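Local coordinates for protein 4-oxalmesaconate hydratase (Pseudomonas putida, PDB 5CGZ) that catalyses the zinc-dependent hydration of 4-carboxy-2-hydroxymuconate, the enol form of oxalomesaconate, in the third step of gallate degradation, at residues A[44-47]-A[48-52]; A[191-194]-A[195-198]. All coordinates share one frame; numbering follows the deposited sequence.

Contact 1: A[44-47]-A[48-52]; sequences ESAK and LWRKG. With ZN (zinc ion), chain C.
Ser45 and Trp49 meet one helical turn apart, and the short helix 46-50 illustrates how a single turn of backbone bonding can set several side chains at once. Two i to i+4 hydrogen bonds define that turn. Trp49 N donates to Ser45 O over 3.2 Å, nearly straight, and Arg50 N reaches Ala46 O at 3.1 Å with a more bent N-H (136°), which it shares weakly with Lys47 O.

The packing contacts follow this spacing. With CG anti to the carbonyl carbon (chi1 -74°), the indole of Trp49 is carried back alongside Ser45, where CD1 comes within 3.1 Å of the backbone carbonyl oxygen Ser45 O while CB of the serine stands 4.1 Å from that same CD1. The methyl CB of Ala46 sits over one face of the Arg50 guanidinium, offset toward its rim and 4.0 Å from NH2.

Polar side-chain ends look outside the turn. Ser45 OG bonds Arg63 and Gly40 O, Trp49 NE1 bonds Glu41 O, and Arg50 NH2 forms a salt bridge with Glu140 of the second subunit. A leucine in place of Trp49 would probably leave Glu41 O without its indole N-H mate and open a gap beside Ser45. Lys47 NZ lies 4.5 Å from Arg50 NH1, a pairing of like charges that the nearby Glu140 of the second subunit probably tempers.

Metal binding falls to Glu44, one residue before the N-cap Ser45: its OE2 ligates the zinc ion at 2.0 Å, with a water and His10, Asp13 and His123 completing the site. Glu44 thus supplies one of four protein ligands of the mononuclear zinc site of this MshB-family hydratase, and the short helix after it packs on helix 56-74 through Ser45, Leu48 and Trp49.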
loop_
_atom_site.group_PDB
_atom_site.type_symbol
_atom_site.label_atom_id
_atom_site.label_comp_id
_atom_site.label_asym_id
_atom_site.label_seq_id
_atom_site.Cartn_x
_atom_site.Cartn_y
_atom_site.Cartn_z
ATOM N N GLU A 44 -15.748 26.150 -7.772
ATOM C CA GLU A 44 -16.968 25.414 -7.437
ATOM C C GLU A 44 -18.204 26.304 -7.625
ATOM O O GLU A 44 -19.186 26.186 -6.890
ATOM C CB GLU A 44 -16.907 24.873 -5.994
ATOM C CG GLU A 44 -15.739 23.898 -5.713
ATOM C CD GLU A 44 -15.841 23.190 -4.346
ATOM O OE1 GLU A 44 -16.664 23.608 -3.505
ATOM O OE2 GLU A 44 -15.105 22.201 -4.112
ATOM N N SER A 45 -18.153 27.190 -8.617
ATOM C CA SER A 45 -19.243 28.141 -8.843
ATOM C C SER A 45 -19.546 28.378 -10.323
ATOM O O SER A 45 -19.818 29.506 -10.731
ATOM C CB SER A 45 -18.901 29.473 -8.170
ATOM O OG SER A 45 -18.755 29.315 -6.768
ATOM N N ALA A 46 -19.505 27.313 -11.117
ATOM C CA ALA A 46 -19.641 27.418 -12.570
ATOM C C ALA A 46 -20.948 28.089 -13.012
ATOM O O ALA A 46 -20.939 28.933 -13.907
ATOM C CB ALA A 46 -19.523 26.033 -13.203
ATOM N N LYS A 47 -22.062 27.711 -12.390
ATOM C CA LYS A 47 -23.357 28.286 -12.738
ATOM C C LYS A 47 -23.330 29.805 -12.647
ATOM O O LYS A 47 -23.809 30.497 -13.545
ATOM C CB LYS A 47 -24.456 27.738 -11.836
ATOM C CG LYS A 47 -24.911 26.333 -12.185
ATOM C CD LYS A 47 -25.748 26.310 -13.453
ATOM C CE LYS A 47 -26.695 25.109 -13.469
ATOM N NZ LYS A 47 -25.966 23.813 -13.469
ATOM N N LEU A 48 -22.751 30.324 -11.570
ATOM C CA LEU A 48 -22.674 31.769 -11.400
ATOM C C LEU A 48 -21.785 32.416 -12.459
ATOM O O LEU A 48 -22.142 33.450 -13.017
ATOM C CB LEU A 48 -22.183 32.125 -9.993
ATOM C CG LEU A 48 -23.217 31.811 -8.911
ATOM C CD1 LEU A 48 -22.722 32.206 -7.535
ATOM C CD2 LEU A 48 -24.524 32.519 -9.238
ATOM N N TRP A 49 -20.637 31.813 -12.751
ATOM C CA TRP A 49 -19.727 32.405 -13.730
ATOM C C TRP A 49 -20.332 32.434 -15.133
ATOM O O TRP A 49 -19.919 33.228 -15.973
ATOM C CB TRP A 49 -18.384 31.666 -13.741
ATOM C CG TRP A 49 -17.571 32.000 -12.531
ATOM C CD1 TRP A 49 -17.284 31.180 -11.475
ATOM C CD2 TRP A 49 -16.983 33.271 -12.227
ATOM N NE1 TRP A 49 -16.532 31.861 -10.544
ATOM C CE2 TRP A 49 -16.335 33.147 -10.983
ATOM C CE3 TRP A 49 -16.934 34.503 -12.895
ATOM C CZ2 TRP A 49 -15.644 34.206 -10.389
ATOM C CZ3 TRP A 49 -16.249 35.555 -12.306
ATOM C CH2 TRP A 49 -15.611 35.399 -11.066
ATOM N N ARG A 50 -21.322 31.582 -15.372
ATOM C CA ARG A 50 -21.997 31.545 -16.661
ATOM C C ARG A 50 -23.027 32.674 -16.824
ATOM O O ARG A 50 -23.444 32.983 -17.939
ATOM C CB ARG A 50 -22.658 30.184 -16.859
ATOM C CG ARG A 50 -21.649 29.074 -17.097
ATOM C CD ARG A 50 -22.289 27.715 -16.977
ATOM N NE ARG A 50 -21.289 26.650 -16.928
ATOM C CZ ARG A 50 -21.581 25.376 -16.693
ATOM N NH1 ARG A 50 -22.839 25.015 -16.487
ATOM N NH2 ARG A 50 -20.619 24.462 -16.658
ATOM N N LYS A 51 -23.433 33.289 -15.719
ATOM C CA LYS A 51 -24.232 34.509 -15.789
ATOM C C LYS A 51 -23.344 35.661 -16.245
ATOM O O LYS A 51 -22.116 35.576 -16.189
ATOM C CB LYS A 51 -24.866 34.838 -14.436
ATOM C CG LYS A 51 -25.857 33.808 -13.916
ATOM C CD LYS A 51 -26.357 34.215 -12.533
ATOM C CE LYS A 51 -27.653 33.500 -12.150
ATOM N NZ LYS A 51 -27.512 32.016 -12.073
ATOM N N GLY A 52 -23.961 36.746 -16.687
ATOM C CA GLY A 52 -23.196 37.892 -17.142
ATOM C C GLY A 52 -22.731 38.792 -16.014
ATOM O O GLY A 52 -23.372 38.877 -14.963
HETATM ZN ZN ZN C . -14.552 21.619 -2.324
HETATM O O HOH W 1 -16.160 20.418 -3.802
#

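Contact 2: A[191-194]-A[195-198]; sequences GQEH and LWEY
Torsions of Glu193 and Trp196 fold both side chains back along the same flank of the helix: the glutamate bends at chi2 (79°), and the indole of Trp196, with CG beside the backbone N (chi1 -57°) and chi2 near 1°, lies back over the first turn. The two then lie side by side and point the same way, carboxylate and ring planes stacked at a moderate tilt. Glu193 CA sits over one face of the indole, 3.6 Å from the centroid of the five-membered ring of Trp196, a CH-pi contact. Farther out, Glu193 CG rests 3.8 Å from Trp196 CZ3, and Glu193 OE2 is equally distant from Trp196 CH2.

Gln192, at the N-cap position, contributes mainly through its backbone carbonyl, whose O accepts a hydrogen bond from Trp196 N at 3.1 Å and a weak one from Leu195 N. The amide end of Gln192 stays near Leu195, with OE1 3.8 Å from the leucine CD1. Two further backbone bonds, Glu197 N to Glu193 O and Tyr198 N to His194 O (2.9 Å), carry the regular helix onward.

Outside partners fix the large rings. Trp196 NE1 donates to Met189 O, and Tyr198 bonds through OH to His160 O and to Gln209 of the third subunit, its ring stacking with that of His160. What results is an alpha-helical N-terminus, the first turn of helix 193-212, in which Glu193 stacks on the i+3 indole, while the indole itself packs on Trp16 of helix 13-27 and on Tyr183 and Ile186 of helix 179-186.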
loop_
_atom_site.group_PDB
_atom_site.type_symbol
_atom_site.label_atom_id
_atom_site.label_comp_id
_atom_site.label_asym_id
_atom_site.label_seq_id
_atom_site.Cartn_x
_atom_site.Cartn_y
_atom_site.Cartn_z
ATOM N N GLY A 191 -29.213 25.679 -7.721
ATOM C CA GLY A 191 -28.830 25.331 -9.078
ATOM C C GLY A 191 -27.987 24.072 -9.224
ATOM O O GLY A 191 -27.493 23.782 -10.318
ATOM N N GLN A 192 -27.830 23.307 -8.145
ATOM C CA GLN A 192 -26.941 22.149 -8.188
ATOM C C GLN A 192 -27.685 20.830 -7.978
ATOM O O GLN A 192 -27.177 19.900 -7.344
ATOM C CB GLN A 192 -25.820 22.337 -7.163
ATOM C CG GLN A 192 -25.075 23.655 -7.390
ATOM C CD GLN A 192 -23.908 23.881 -6.441
ATOM O OE1 GLN A 192 -22.936 23.115 -6.429
ATOM N NE2 GLN A 192 -23.987 24.955 -5.650
ATOM N N GLU A 193 -28.878 20.754 -8.561
ATOM C CA GLU A 193 -29.754 19.589 -8.464
ATOM C C GLU A 193 -29.085 18.240 -8.787
ATOM O O GLU A 193 -29.426 17.227 -8.182
ATOM C CB GLU A 193 -30.966 19.779 -9.387
ATOM C CG GLU A 193 -31.996 20.808 -8.904
ATOM C CD GLU A 193 -31.596 22.261 -9.179
ATOM O OE1 GLU A 193 -30.462 22.515 -9.643
ATOM O OE2 GLU A 193 -32.430 23.155 -8.924
ATOM N N HIS A 194 -28.157 18.216 -9.740
ATOM C CA HIS A 194 -27.450 16.975 -10.070
ATOM C C HIS A 194 -26.646 16.485 -8.878
ATOM O O HIS A 194 -26.576 15.282 -8.627
ATOM C CB HIS A 194 -26.525 17.157 -11.278
ATOM C CG HIS A 194 -27.249 17.201 -12.591
ATOM N ND1 HIS A 194 -26.622 17.494 -13.777
ATOM C CD2 HIS A 194 -28.555 16.988 -12.886
ATOM C CE1 HIS A 194 -27.512 17.459 -14.761
ATOM N NE2 HIS A 194 -28.686 17.157 -14.247
ATOM N N LEU A 195 -26.041 17.418 -8.148
ATOM C CA LEU A 195 -25.318 17.065 -6.938
ATOM C C LEU A 195 -26.277 16.696 -5.802
ATOM O O LEU A 195 -25.931 15.856 -4.967
ATOM C CB LEU A 195 -24.390 18.199 -6.506
ATOM C CG LEU A 195 -23.163 18.388 -7.400
ATOM C CD1 LEU A 195 -22.218 19.415 -6.784
ATOM C CD2 LEU A 195 -22.438 17.055 -7.648
ATOM N N TRP A 196 -27.468 17.304 -5.763
ATOM C CA TRP A 196 -28.477 16.900 -4.780
ATOM C C TRP A 196 -28.729 15.413 -4.932
ATOM O O TRP A 196 -28.765 14.664 -3.954
ATOM C CB TRP A 196 -29.812 17.630 -4.959
ATOM C CG TRP A 196 -29.786 19.123 -4.914
ATOM C CD1 TRP A 196 -28.702 19.931 -4.753
ATOM C CD2 TRP A 196 -30.921 19.990 -5.038
ATOM N NE1 TRP A 196 -29.091 21.255 -4.772
ATOM C CE2 TRP A 196 -30.448 21.314 -4.944
ATOM C CE3 TRP A 196 -32.294 19.771 -5.222
ATOM C CZ2 TRP A 196 -31.298 22.419 -5.028
ATOM C CZ3 TRP A 196 -33.139 20.873 -5.301
ATOM C CH2 TRP A 196 -32.636 22.177 -5.206
ATOM N N GLU A 197 -28.918 15.004 -6.183
ATOM C CA GLU A 197 -29.215 13.618 -6.522
ATOM C C GLU A 197 -28.025 12.703 -6.265
ATOM O O GLU A 197 -28.194 11.596 -5.767
ATOM C CB GLU A 197 -29.644 13.509 -7.986
ATOM C CG GLU A 197 -31.003 14.120 -8.261
ATOM C CD GLU A 197 -31.139 14.671 -9.677
ATOM O OE1 GLU A 197 -30.368 14.258 -10.576
ATOM O OE2 GLU A 197 -32.022 15.529 -9.884
ATOM N N TYR A 198 -26.828 13.170 -6.609
ATOM C CA TYR A 198 -25.623 12.383 -6.396
ATOM C C TYR A 198 -25.442 12.072 -4.910
ATOM O O TYR A 198 -25.185 10.931 -4.537
ATOM C CB TYR A 198 -24.407 13.126 -6.939
ATOM C CG TYR A 198 -23.104 12.352 -6.910
ATOM C CD1 TYR A 198 -22.257 12.406 -5.802
ATOM C CD2 TYR A 198 -22.703 11.592 -8.007
ATOM C CE1 TYR A 198 -21.037 11.702 -5.783
ATOM C CE2 TYR A 198 -21.498 10.888 -8.001
ATOM C CZ TYR A 198 -20.667 10.950 -6.892
ATOM O OH TYR A 198 -19.470 10.251 -6.905
#

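Overall arrangement
Both contacts are surface turns at the start of a helix, helix 46-50 for contact 1 and helix 193-212 for contact 2, and their centres lie about 15 Å apart on the same side of the chain's centre. They touch where Lys47 NZ packs 3.5 Å from Gly191 O. Contact 1 carries a zinc ligand, whereas contact 2 supplies none: its Leu195 side chain stays about 9 Å from the ion. The chemistry differs accordingly, a metal-bound carboxylate and a guanidinium over a methyl in the first, a carboxylate and CH-pi stack on Trp196 in the second. Each also reaches a neighbouring subunit of the hexamer, by a salt bridge in contact 1 and by a hydrogen bond between the Tyr198 hydroxyl and Gln209 of the third subunit in contact 2.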